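Local coordinates for ALBA-Domain Protein (Trypanosoma brucei, PDB 7DL8) that probably binds RNA, as a small protein built around a single Alba domain, at residues 12-17 / 27-32; 21-26 / 56-61; 39-44 / 87-92; 64-69 / 91-96. One frame throughout, in Å; residues are numbered along the deposited sequence.

Contact 1. Residues 12-17 / 27-32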
loop_
_atom_site.group_PDB
_atom_site.type_symbol
_atom_site.label_atom_id
_atom_site.label_comp_id
_atom_site.label_asym_id
_atom_site.label_seq_id
_atom_site.Cartn_x
_atom_site.Cartn_y
_atom_site.Cartn_z
ATOM N N ASN A 12 21.027 -11.955 -9.435
ATOM C CA ASN A 12 21.008 -10.498 -9.374
ATOM C C ASN A 12 19.612 -9.919 -9.570
ATOM O O ASN A 12 19.476 -8.790 -10.063
ATOM C CB ASN A 12 21.976 -9.914 -10.403
ATOM C CG ASN A 12 21.629 -10.314 -11.822
ATOM O OD1 ASN A 12 20.834 -11.228 -12.045
ATOM N ND2 ASN A 12 22.218 -9.626 -12.791
ATOM N N SER A 13 18.573 -10.661 -9.199
ATOM C CA SER A 13 17.197 -10.191 -9.291
ATOM C C SER A 13 16.577 -10.276 -7.905
ATOM O O SER A 13 16.454 -11.369 -7.342
ATOM C CB SER A 13 16.396 -11.014 -10.302
ATOM O OG SER A 13 15.005 -10.928 -10.044
ATOM N N VAL A 14 16.184 -9.127 -7.365
ATOM C CA VAL A 14 15.585 -9.024 -6.041
ATOM C C VAL A 14 14.100 -8.746 -6.221
ATOM O O VAL A 14 13.718 -7.730 -6.814
ATOM C CB VAL A 14 16.257 -7.928 -5.198
ATOM C CG1 VAL A 14 15.613 -7.844 -3.821
ATOM C CG2 VAL A 14 17.749 -8.189 -5.084
ATOM N N ARG A 15 13.265 -9.645 -5.708
ATOM C CA ARG A 15 11.816 -9.516 -5.808
ATOM C C ARG A 15 11.301 -8.914 -4.507
ATOM O O ARG A 15 11.370 -9.550 -3.449
ATOM C CB ARG A 15 11.170 -10.872 -6.086
ATOM C CG ARG A 15 9.677 -10.934 -5.778
ATOM C CD ARG A 15 8.875 -10.072 -6.737
ATOM N NE ARG A 15 8.424 -10.832 -7.899
ATOM C CZ ARG A 15 8.910 -10.673 -9.125
ATOM N NH1 ARG A 15 8.445 -11.404 -10.127
ATOM N NH2 ARG A 15 9.866 -9.784 -9.345
ATOM N N VAL A 16 10.799 -7.686 -4.584
ATOM C CA VAL A 16 10.266 -7.006 -3.409
ATOM C C VAL A 16 8.850 -7.505 -3.166
ATOM O O VAL A 16 8.012 -7.507 -4.076
ATOM C CB VAL A 16 10.305 -5.481 -3.592
ATOM C CG1 VAL A 16 9.693 -4.790 -2.384
ATOM C CG2 VAL A 16 11.735 -5.015 -3.808
ATOM N N GLY A 17 8.582 -7.926 -1.939
ATOM C CA GLY A 17 7.321 -8.546 -1.612
ATOM C C GLY A 17 7.089 -8.541 -0.120
ATOM O O GLY A 17 7.796 -7.873 0.638
ATOM N N ASP A 27 19.591 -4.003 1.669
ATOM C CA ASP A 27 20.851 -4.644 2.035
ATOM C C ASP A 27 21.247 -5.712 1.024
ATOM O O ASP A 27 22.423 -5.819 0.656
ATOM C CB ASP A 27 20.749 -5.236 3.439
ATOM C CG ASP A 27 20.610 -4.172 4.509
ATOM O OD1 ASP A 27 20.884 -2.990 4.211
ATOM O OD2 ASP A 27 20.231 -4.518 5.648
ATOM N N ILE A 28 20.284 -6.524 0.580
ATOM C CA ILE A 28 20.576 -7.551 -0.417
ATOM C C ILE A 28 21.105 -6.912 -1.696
ATOM O O ILE A 28 22.089 -7.378 -2.282
ATOM C CB ILE A 28 19.326 -8.408 -0.689
ATOM C CG1 ILE A 28 19.039 -9.329 0.498
ATOM C CG2 ILE A 28 19.501 -9.227 -1.957
ATOM C CD1 ILE A 28 17.679 -9.989 0.438
ATOM N N THR A 29 20.456 -5.834 -2.145
ATOM C CA THR A 29 20.909 -5.146 -3.350
ATOM C C THR A 29 22.322 -4.603 -3.176
ATOM O O THR A 29 23.157 -4.720 -4.080
ATOM C CB THR A 29 19.942 -4.014 -3.705
ATOM O OG1 THR A 29 18.606 -4.530 -3.786
ATOM C CG2 THR A 29 20.321 -3.383 -5.037
ATOM N N LYS A 30 22.610 -4.008 -2.014
ATOM C CA LYS A 30 23.956 -3.510 -1.750
ATOM C C LYS A 30 24.968 -4.647 -1.721
ATOM O O LYS A 30 26.066 -4.528 -2.277
ATOM C CB LYS A 30 23.981 -2.737 -0.430
ATOM C CG LYS A 30 23.447 -1.319 -0.527
ATOM C CD LYS A 30 23.741 -0.529 0.739
ATOM C CE LYS A 30 22.756 -0.861 1.845
ATOM N NZ LYS A 30 22.840 0.112 2.970
ATOM N N HIS A 31 24.614 -5.760 -1.072
ATOM C CA HIS A 31 25.529 -6.892 -0.981
ATOM C C HIS A 31 25.787 -7.507 -2.351
ATOM O O HIS A 31 26.916 -7.912 -2.652
ATOM C CB HIS A 31 24.971 -7.938 -0.018
ATOM C CG HIS A 31 25.686 -9.252 -0.068
ATOM N ND1 HIS A 31 26.941 -9.439 0.470
ATOM C CD2 HIS A 31 25.321 -10.447 -0.591
ATOM C CE1 HIS A 31 27.319 -10.689 0.281
ATOM N NE2 HIS A 31 26.353 -11.323 -0.362
ATOM N N LEU A 32 24.754 -7.589 -3.193
ATOM C CA LEU A 32 24.929 -8.187 -4.513
ATOM C C LEU A 32 25.811 -7.319 -5.401
ATOM O O LEU A 32 26.652 -7.837 -6.143
ATOM C CB LEU A 32 23.568 -8.415 -5.173
ATOM C CG LEU A 32 22.720 -9.568 -4.632
ATOM C CD1 LEU A 32 21.332 -9.549 -5.253
ATOM C CD2 LEU A 32 23.404 -10.903 -4.881
#
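Apolar contacts carry nearly all of this meeting between strand 13-16 and helix 22-34, and a single methyl does most of the touching. Val-14 points its side chain at the helix with CG1 anti to the backbone N (chi1 -180°), which leaves CG2 beside that N and aimed at the helix. There Val-14 CG2 lies 3.7 Å from CG2 of Ile-28 and 3.8 Å from CD1 of Leu-32, so it is received by two residues one helical turn apart, both crossing it obliquely. Leu-32 CD1 also reaches the backbone of Asn-12, coming within 4.2 Å of its CA where the strand begins.

On the polar side, the hydroxyl of Thr-29 lies with OG1 4.0 Å from Val-14 CG2. That oxygen is satisfied within its own helix by the carbonyl oxygen of Phe-25, which lets it lie against a buried methyl. Beyond the pair, Val-40 of the next strand touches Val-14, Thr-29 and Leu-32 together.

The axes of 13-16 and 27-32 run antiparallel, at 176°, and approach to 9.4 Å. This is the first half of a beta-alpha-beta crossover, strand 13-16, helix 22-34 and the parallel strand 39-45, which opens the Alba fold.

Contact 2. Residues 21-26 / 56-61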
loop_
_atom_site.group_PDB
_atom_site.type_symbol
_atom_site.label_atom_id
_atom_site.label_comp_id
_atom_site.label_asym_id
_atom_site.label_seq_id
_atom_site.Cartn_x
_atom_site.Cartn_y
_atom_site.Cartn_z
ATOM N N THR A 21 11.241 -7.220 4.289
ATOM C CA THR A 21 11.156 -5.787 4.523
ATOM C C THR A 21 11.937 -5.010 3.471
ATOM O O THR A 21 12.782 -5.557 2.759
ATOM C CB THR A 21 11.689 -5.446 5.913
ATOM O OG1 THR A 21 13.121 -5.447 5.884
ATOM C CG2 THR A 21 11.222 -6.496 6.904
ATOM N N LYS A 22 11.646 -3.707 3.398
ATOM C CA LYS A 22 12.393 -2.822 2.509
ATOM C C LYS A 22 13.852 -2.707 2.936
ATOM O O LYS A 22 14.736 -2.532 2.089
ATOM C CB LYS A 22 11.735 -1.441 2.456
ATOM C CG LYS A 22 11.762 -0.667 3.767
ATOM C CD LYS A 22 10.821 0.530 3.726
ATOM C CE LYS A 22 10.983 1.401 4.963
ATOM N NZ LYS A 22 9.854 1.223 5.919
ATOM N N PHE A 23 14.123 -2.785 4.243
ATOM C CA PHE A 23 15.501 -2.723 4.719
ATOM C C PHE A 23 16.295 -3.937 4.253
ATOM O O PHE A 23 17.484 -3.825 3.934
ATOM C CB PHE A 23 15.529 -2.634 6.245
ATOM C CG PHE A 23 14.795 -1.448 6.805
ATOM C CD1 PHE A 23 15.375 -0.190 6.803
ATOM C CD2 PHE A 23 13.526 -1.594 7.338
ATOM C CE1 PHE A 23 14.701 0.900 7.324
ATOM C CE2 PHE A 23 12.846 -0.509 7.858
ATOM C CZ PHE A 23 13.434 0.739 7.851
ATOM N N LEU A 24 15.651 -5.105 4.205
ATOM C CA LEU A 24 16.343 -6.315 3.778
ATOM C C LEU A 24 16.660 -6.275 2.287
ATOM O O LEU A 24 17.750 -6.682 1.871
ATOM C CB LEU A 24 15.499 -7.544 4.120
ATOM C CG LEU A 24 15.977 -8.894 3.585
ATOM C CD1 LEU A 24 17.370 -9.220 4.102
ATOM C CD2 LEU A 24 14.992 -9.990 3.961
ATOM N N PHE A 25 15.724 -5.785 1.468
ATOM C CA PHE A 25 15.970 -5.725 0.031
ATOM C C PHE A 25 17.010 -4.668 -0.320
ATOM O O PHE A 25 17.748 -4.831 -1.299
ATOM C CB PHE A 25 14.668 -5.444 -0.723
ATOM C CG PHE A 25 13.597 -6.470 -0.492
ATOM C CD1 PHE A 25 13.875 -7.821 -0.610
ATOM C CD2 PHE A 25 12.307 -6.082 -0.170
ATOM C CE1 PHE A 25 12.890 -8.768 -0.398
ATOM C CE2 PHE A 25 11.317 -7.022 0.044
ATOM C CZ PHE A 25 11.608 -8.367 -0.073
ATOM N N VAL A 26 17.086 -3.586 0.459
ATOM C CA VAL A 26 18.155 -2.610 0.272
ATOM C C VAL A 26 19.510 -3.237 0.579
ATOM O O VAL A 26 20.483 -3.049 -0.162
ATOM C CB VAL A 26 17.894 -1.362 1.138
ATOM C CG1 VAL A 26 19.167 -0.544 1.300
ATOM C CG2 VAL A 26 16.790 -0.513 0.527
ATOM N N VAL A 56 14.298 1.466 -3.999
ATOM C CA VAL A 56 15.260 2.120 -4.879
ATOM C C VAL A 56 15.524 3.548 -4.418
ATOM O O VAL A 56 16.664 4.028 -4.463
ATOM C CB VAL A 56 14.761 2.074 -6.335
ATOM C CG1 VAL A 56 15.610 2.968 -7.228
ATOM C CG2 VAL A 56 14.759 0.642 -6.850
ATOM N N GLU A 57 14.482 4.247 -3.958
ATOM C CA GLU A 57 14.670 5.605 -3.459
ATOM C C GLU A 57 15.548 5.626 -2.213
ATOM O O GLU A 57 16.328 6.565 -2.020
ATOM C CB GLU A 57 13.317 6.255 -3.170
ATOM C CG GLU A 57 12.545 6.680 -4.414
ATOM C CD GLU A 57 13.378 7.510 -5.374
ATOM O OE1 GLU A 57 14.020 8.483 -4.924
ATOM O OE2 GLU A 57 13.388 7.192 -6.582
ATOM N N MET A 58 15.440 4.602 -1.363
ATOM C CA MET A 58 16.328 4.506 -0.209
ATOM C C MET A 58 17.777 4.336 -0.644
ATOM O O MET A 58 18.682 4.959 -0.075
ATOM C CB MET A 58 15.900 3.346 0.687
ATOM C CG MET A 58 14.724 3.662 1.592
ATOM S SD MET A 58 14.378 2.324 2.747
ATOM C CE MET A 58 15.866 2.351 3.743
ATOM N N LEU A 59 18.016 3.496 -1.653
ATOM C CA LEU A 59 19.366 3.347 -2.187
ATOM C C LEU A 59 19.856 4.644 -2.818
ATOM O O LEU A 59 21.053 4.944 -2.770
ATOM C CB LEU A 59 19.412 2.205 -3.204
ATOM C CG LEU A 59 19.204 0.794 -2.656
ATOM C CD1 LEU A 59 18.476 -0.067 -3.672
ATOM C CD2 LEU A 59 20.538 0.176 -2.278
ATOM N N LYS A 60 18.946 5.418 -3.418
ATOM C CA LYS A 60 19.323 6.700 -4.004
ATOM C C LYS A 60 19.640 7.741 -2.934
ATOM O O LYS A 60 20.531 8.574 -3.132
ATOM C CB LYS A 60 18.217 7.191 -4.940
ATOM C CG LYS A 60 18.197 6.446 -6.273
ATOM C CD LYS A 60 16.923 6.680 -7.062
ATOM C CE LYS A 60 16.816 8.110 -7.563
ATOM N NZ LYS A 60 15.493 8.349 -8.198
ATOM N N ASP A 61 18.919 7.720 -1.811
ATOM C CA ASP A 61 19.221 8.639 -0.709
ATOM C C ASP A 61 20.599 8.370 -0.126
ATOM O O ASP A 61 21.313 9.300 0.265
ATOM C CB ASP A 61 18.183 8.516 0.402
ATOM C CG ASP A 61 16.940 9.333 0.155
ATOM O OD1 ASP A 61 16.906 10.120 -0.808
ATOM O OD2 ASP A 61 15.986 9.208 0.970
#
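Met-58 of helix 49-61 is the side chain most buried by this contact. Its CG stands anti to the carbonyl carbon and its chain is extended through chi2, then bends at chi3 (65°), which puts the sulfur against Lys-22 and turns the terminal methyl to Phe-23. Met-58 SD lies 4.1 Å from CD of Lys-22, whose aliphatic chain crosses it at about a right angle. Met-58 CE approaches the Phe-23 ring obliquely, 4.0 Å from CD1, and with Met-58 SD also 5.3 Å from the ring centroid this is a Met-aromatic contact.

Two helices of the Alba domain meet here, segments 22-26 and 56-61 crossing at -60°, with Val-26 and Leu-59 closest in backbone. Val-26 divides its methyls between neighbours: CG1, anti to the backbone N, lies 3.9 Å from CD2 of Leu-59, while CG2 sits 4.0 Å from CB of Met-58. Val-26 and Leu-59 slide past each other in opposite directions.

Lys-22 holds its CG in the crowded position between N and the carbonyl carbon (chi1 65°), and its NZ bonds to the carbonyl oxygen of Tyr-18 of the second subunit. At the start of this helix Thr-21 is the N-cap, its OG1 accepting from the N of Leu-24 at 3.1 Å.

Contact 3. Residues 39-44 / 87-92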
loop_
_atom_site.group_PDB
_atom_site.type_symbol
_atom_site.label_atom_id
_atom_site.label_comp_id
_atom_site.label_asym_id
_atom_site.label_seq_id
_atom_site.Cartn_x
_atom_site.Cartn_y
_atom_site.Cartn_z
ATOM N N GLU A 39 24.726 -5.256 -12.156
ATOM C CA GLU A 39 23.404 -4.658 -12.072
ATOM C C GLU A 39 22.482 -5.578 -11.284
ATOM O O GLU A 39 22.631 -6.802 -11.312
ATOM C CB GLU A 39 22.819 -4.377 -13.463
ATOM C CG GLU A 39 22.532 -5.620 -14.288
ATOM C CD GLU A 39 22.474 -5.330 -15.775
ATOM O OE1 GLU A 39 22.632 -4.153 -16.159
ATOM O OE2 GLU A 39 22.267 -6.280 -16.559
ATOM N N VAL A 40 21.541 -4.971 -10.564
ATOM C CA VAL A 40 20.530 -5.691 -9.801
ATOM C C VAL A 40 19.160 -5.287 -10.328
ATOM O O VAL A 40 18.890 -4.096 -10.520
ATOM C CB VAL A 40 20.646 -5.410 -8.292
ATOM C CG1 VAL A 40 19.459 -6.002 -7.546
ATOM C CG2 VAL A 40 21.954 -5.964 -7.748
ATOM N N TYR A 41 18.299 -6.277 -10.561
ATOM C CA TYR A 41 16.944 -6.052 -11.057
ATOM C C TYR A 41 15.984 -6.056 -9.872
ATOM O O TYR A 41 15.701 -7.113 -9.299
ATOM C CB TYR A 41 16.554 -7.119 -12.079
ATOM C CG TYR A 41 17.293 -7.035 -13.398
ATOM C CD1 TYR A 41 18.628 -7.408 -13.494
ATOM C CD2 TYR A 41 16.653 -6.596 -14.549
ATOM C CE1 TYR A 41 19.306 -7.336 -14.697
ATOM C CE2 TYR A 41 17.322 -6.523 -15.759
ATOM C CZ TYR A 41 18.649 -6.893 -15.825
ATOM O OH TYR A 41 19.322 -6.823 -17.024
ATOM N N VAL A 42 15.487 -4.877 -9.505
ATOM C CA VAL A 42 14.543 -4.722 -8.403
ATOM C C VAL A 42 13.138 -4.671 -8.991
ATOM O O VAL A 42 12.801 -3.740 -9.734
ATOM C CB VAL A 42 14.845 -3.465 -7.574
ATOM C CG1 VAL A 42 13.900 -3.372 -6.386
ATOM C CG2 VAL A 42 16.294 -3.472 -7.109
ATOM N N SER A 43 12.319 -5.670 -8.668
ATOM C CA SER A 43 10.996 -5.817 -9.255
ATOM C C SER A 43 9.964 -6.120 -8.176
ATOM O O SER A 43 10.299 -6.543 -7.066
ATOM C CB SER A 43 10.983 -6.919 -10.324
ATOM O OG SER A 43 11.453 -8.146 -9.794
ATOM N N ALA A 44 8.694 -5.913 -8.524
ATOM C CA ALA A 44 7.588 -6.208 -7.621
ATOM C C ALA A 44 6.301 -6.331 -8.425
ATOM O O ALA A 44 6.213 -5.873 -9.567
ATOM C CB ALA A 44 7.443 -5.137 -6.536
ATOM N N LYS A 87 3.529 -5.360 -13.172
ATOM C CA LYS A 87 4.870 -5.551 -12.641
ATOM C C LYS A 87 5.765 -4.379 -13.016
ATOM O O LYS A 87 5.702 -3.876 -14.141
ATOM C CB LYS A 87 5.461 -6.866 -13.165
ATOM C CG LYS A 87 6.962 -7.010 -13.018
ATOM C CD LYS A 87 7.424 -8.326 -13.621
ATOM C CE LYS A 87 8.929 -8.490 -13.524
ATOM N NZ LYS A 87 9.407 -9.636 -14.348
ATOM N N ILE A 88 6.594 -3.950 -12.067
ATOM C CA ILE A 88 7.622 -2.945 -12.307
ATOM C C ILE A 88 8.980 -3.614 -12.150
ATOM O O ILE A 88 9.127 -4.593 -11.410
ATOM C CB ILE A 88 7.485 -1.733 -11.358
ATOM C CG1 ILE A 88 8.247 -0.524 -11.906
ATOM C CG2 ILE A 88 7.971 -2.079 -9.956
ATOM C CD1 ILE A 88 8.017 0.750 -11.123
ATOM N N GLU A 89 9.974 -3.102 -12.875
ATOM C CA GLU A 89 11.333 -3.635 -12.819
ATOM C C GLU A 89 12.316 -2.479 -12.942
ATOM O O GLU A 89 12.371 -1.818 -13.985
ATOM C CB GLU A 89 11.575 -4.673 -13.915
ATOM C CG GLU A 89 12.951 -5.315 -13.853
ATOM C CD GLU A 89 13.176 -6.331 -14.954
ATOM O OE1 GLU A 89 13.439 -5.916 -16.103
ATOM O OE2 GLU A 89 13.090 -7.544 -14.670
ATOM N N ILE A 90 13.081 -2.234 -11.882
ATOM C CA ILE A 90 14.081 -1.174 -11.845
ATOM C C ILE A 90 15.463 -1.810 -11.870
ATOM O O ILE A 90 15.772 -2.675 -11.041
ATOM C CB ILE A 90 13.910 -0.281 -10.603
ATOM C CG1 ILE A 90 12.503 0.317 -10.568
ATOM C CG2 ILE A 90 14.964 0.817 -10.586
ATOM C CD1 ILE A 90 11.847 0.256 -9.205
ATOM N N VAL A 91 16.289 -1.387 -12.822
ATOM C CA VAL A 91 17.663 -1.862 -12.945
ATOM C C VAL A 91 18.576 -0.813 -12.327
ATOM O O VAL A 91 18.597 0.342 -12.770
ATOM C CB VAL A 91 18.039 -2.123 -14.412
ATOM C CG1 VAL A 91 19.455 -2.674 -14.508
ATOM C CG2 VAL A 91 17.041 -3.074 -15.055
ATOM N N VAL A 92 19.334 -1.209 -11.306
ATOM C CA VAL A 92 20.242 -0.310 -10.609
ATOM C C VAL A 92 21.668 -0.815 -10.780
ATOM O O VAL A 92 21.912 -2.025 -10.823
ATOM C CB VAL A 92 19.880 -0.179 -9.113
ATOM C CG1 VAL A 92 18.460 0.340 -8.956
ATOM C CG2 VAL A 92 20.043 -1.515 -8.396
#
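Six backbone hydrogen bonds zip strands 39-45 and 84-94 together in antiparallel register, joining Val-40 with Val-92, Val-42 with Ile-90 and Ala-44 with Ile-88 in both directions. The middle pair is the tightest: Ile-90 N donates to Val-42 O at 2.6 Å, almost straight at 179° and in the carbonyl plane. The Ala-44/Ile-88 pair is the longest, both N-to-O bonds at 3.2 Å.

Tyr-41 dominates the face it shares with Ser-43, Glu-89 and Val-91. Its CG stands anti to the carbonyl carbon (chi1 -69°), laying the ring alongside Val-91, whose CG1 lies over one ring face and whose CG2 comes within 3.5 Å of CE2. Glu-89, extended beyond CG, meets the ring at its edge, where its CD is 3.5 Å from Tyr-41 CD2 and the carboxylate plane is turned 73° from the ring. The ring's far end is held in turn by Glu-39, whose OE2 accepts from Tyr-41 OH at 3.0 Å, met from above the carboxylate plane.

On the reverse face Val-42 and Ile-90 rest on Val-56 of helix 49-61, while Val-40 packs under Thr-29 and Leu-32 of helix 22-34. Strand 13-16 bonds to the other edge of strand 39-45, leaving this pair at the centre of the sheet.

Contact 4. Residues 64-69 / 91-96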
loop_
_atom_site.group_PDB
_atom_site.type_symbol
_atom_site.label_atom_id
_atom_site.label_comp_id
_atom_site.label_asym_id
_atom_site.label_seq_id
_atom_site.Cartn_x
_atom_site.Cartn_y
_atom_site.Cartn_z
ATOM N N MET A 64 24.019 5.277 -3.271
ATOM C CA MET A 64 24.663 3.999 -3.550
ATOM C C MET A 64 24.453 3.513 -4.975
ATOM O O MET A 64 25.350 2.873 -5.534
ATOM C CB MET A 64 24.144 2.922 -2.591
ATOM C CG MET A 64 24.362 3.235 -1.128
ATOM S SD MET A 64 26.107 3.349 -0.707
ATOM C CE MET A 64 26.431 1.661 -0.214
ATOM N N VAL A 65 23.301 3.797 -5.580
ATOM C CA VAL A 65 22.974 3.266 -6.894
ATOM C C VAL A 65 22.571 4.404 -7.820
ATOM O O VAL A 65 22.270 5.519 -7.390
ATOM C CB VAL A 65 21.846 2.211 -6.840
ATOM C CG1 VAL A 65 22.131 1.168 -5.769
ATOM C CG2 VAL A 65 20.500 2.883 -6.605
ATOM N N VAL A 66 22.574 4.097 -9.113
ATOM C CA VAL A 66 21.976 4.940 -10.137
ATOM C C VAL A 66 21.024 4.074 -10.946
ATOM O O VAL A 66 21.323 2.911 -11.235
ATOM C CB VAL A 66 23.038 5.595 -11.046
ATOM C CG1 VAL A 66 23.765 6.701 -10.297
ATOM C CG2 VAL A 66 24.025 4.557 -11.551
ATOM N N VAL A 67 19.871 4.635 -11.294
ATOM C CA VAL A 67 18.854 3.889 -12.026
ATOM C C VAL A 67 19.250 3.836 -13.501
ATOM O O VAL A 67 19.460 4.867 -14.134
ATOM C CB VAL A 67 17.468 4.524 -11.851
ATOM C CG1 VAL A 67 16.445 3.789 -12.697
ATOM C CG2 VAL A 67 17.065 4.502 -10.383
ATOM N N LYS A 68 19.352 2.618 -14.033
ATOM C CA LYS A 68 19.690 2.432 -15.439
ATOM C C LYS A 68 18.469 2.246 -16.326
ATOM O O LYS A 68 18.505 2.638 -17.497
ATOM C CB LYS A 68 20.622 1.222 -15.600
ATOM C CG LYS A 68 21.041 0.933 -17.036
ATOM C CD LYS A 68 21.751 -0.406 -17.157
ATOM C CE LYS A 68 22.073 -0.728 -18.609
ATOM N NZ LYS A 68 20.843 -0.853 -19.441
ATOM N N LYS A 69 17.378 1.701 -15.791
ATOM C CA LYS A 69 16.196 1.420 -16.595
ATOM C C LYS A 69 15.030 1.083 -15.679
ATOM O O LYS A 69 15.212 0.422 -14.654
ATOM C CB LYS A 69 16.453 0.260 -17.567
ATOM C CG LYS A 69 15.452 0.157 -18.703
ATOM C CD LYS A 69 15.915 -0.847 -19.744
ATOM C CE LYS A 69 15.451 -2.252 -19.398
ATOM N NZ LYS A 69 16.335 -3.293 -19.990
ATOM N N VAL A 91 16.289 -1.387 -12.822
ATOM C CA VAL A 91 17.663 -1.862 -12.945
ATOM C C VAL A 91 18.576 -0.813 -12.327
ATOM O O VAL A 91 18.597 0.342 -12.770
ATOM C CB VAL A 91 18.039 -2.123 -14.412
ATOM C CG1 VAL A 91 19.455 -2.674 -14.508
ATOM C CG2 VAL A 91 17.041 -3.074 -15.055
ATOM N N VAL A 92 19.334 -1.209 -11.306
ATOM C CA VAL A 92 20.242 -0.310 -10.609
ATOM C C VAL A 92 21.668 -0.815 -10.780
ATOM O O VAL A 92 21.912 -2.025 -10.823
ATOM C CB VAL A 92 19.880 -0.179 -9.113
ATOM C CG1 VAL A 92 18.460 0.340 -8.956
ATOM C CG2 VAL A 92 20.043 -1.515 -8.396
ATOM N N THR A 93 22.604 0.123 -10.899
ATOM C CA THR A 93 24.029 -0.164 -10.944
ATOM C C THR A 93 24.725 0.659 -9.870
ATOM O O THR A 93 24.116 1.512 -9.220
ATOM C CB THR A 93 24.635 0.137 -12.323
ATOM O OG1 THR A 93 24.671 1.553 -12.535
ATOM C CG2 THR A 93 23.817 -0.520 -13.427
ATOM N N LYS A 94 26.016 0.392 -9.684
ATOM C CA LYS A 94 26.788 1.125 -8.690
ATOM C C LYS A 94 26.861 2.604 -9.043
ATOM O O LYS A 94 27.024 2.976 -10.209
ATOM C CB LYS A 94 28.206 0.565 -8.593
ATOM C CG LYS A 94 28.381 -0.625 -7.677
ATOM C CD LYS A 94 29.841 -1.046 -7.667
ATOM C CE LYS A 94 29.992 -2.522 -7.386
ATOM N NZ LYS A 94 29.582 -3.350 -8.557
ATOM N N ALA A 95 26.744 3.448 -8.026
ATOM C CA ALA A 95 26.997 4.869 -8.190
ATOM C C ALA A 95 28.476 5.144 -7.951
ATOM O O ALA A 95 29.232 4.273 -7.514
ATOM C CB ALA A 95 26.130 5.688 -7.235
ATOM N N ASP A 96 28.896 6.371 -8.240
ATOM C CA ASP A 96 30.289 6.726 -8.020
ATOM C C ASP A 96 30.546 6.850 -6.524
ATOM O O ASP A 96 29.783 7.503 -5.804
ATOM C CB ASP A 96 30.629 8.032 -8.735
#
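A classic beta bulge breaks the register here: Lys-68 and Lys-69 both stand opposite Val-91, whose backbone is gripped from two successive residues. Lys-68 N donates to Val-91 O at 2.7 Å, nearly along the C=O axis, and Val-91 N returns a bond to Lys-69 O at 2.8 Å, close to straight at 175°. Lys-68 supplies the extra residue, with a psi of -29° that departs from the extended strand. Its side chain runs beside that of Val-91, the two pointing the same way, and its CB lies 3.6 Å from Val-91 O.

Before the bulge, Val-66 and Thr-93 form a hydrogen-bonded pair and exchange two bonds, though Val-66 N sits above the carbonyl plane of Thr-93, 27° out of it, whereas the return bond lies in plane. Past them, where strand 84-94 is ending, Ala-95 N still donates to Met-64 O, from well above that carbonyl's plane.

Val-67 and Val-92 lie on the helix-covered face, Val-66 and Thr-93 on the other. Val-65 crosses Val-92 obliquely, CB to CB at 3.8 Å, and also touches Leu-33 and Leu-59. Val-66 brings CG2 to 3.2 Å from Thr-93 OG1 and CG1 to 4.0 Å from Ala-95 CB. In this hairpin strand 65-76 is the outermost strand of the sheet within this chain and 84-94 lies inside it. The chemistry is two-sided: Val-65 and Val-92 are buried by the helices, with Val-67 partly exposed, while the bulge puts two exposed lysines on neighbouring positions, which may make this spot locally positive, partly offset by nearby Glu-39.

How the contacts relate
Contacts 1 and 3 are buried and contacts 2 and 4 only partly so. Strand 84-94 serves both contacts 3 and 4, giving one edge to each, with Val-91 and Val-92 common to the two; helix 22-34 likewise faces strand 13-16 in contact 1 and helix 49-61 in contact 2. The sheet contacts rest on backbone hydrogen bonds, regular at the centre in 39-44 / 87-92 and bulged at the edge in 64-69 / 91-96, whereas the helix contacts rest on apolar side chains. Phe-25 joins contacts 1 and 2 by packing on Val-14 and Val-16. Val-56 joins 2 to 3 and 4, touching Val-42, Ile-90 and Val-67.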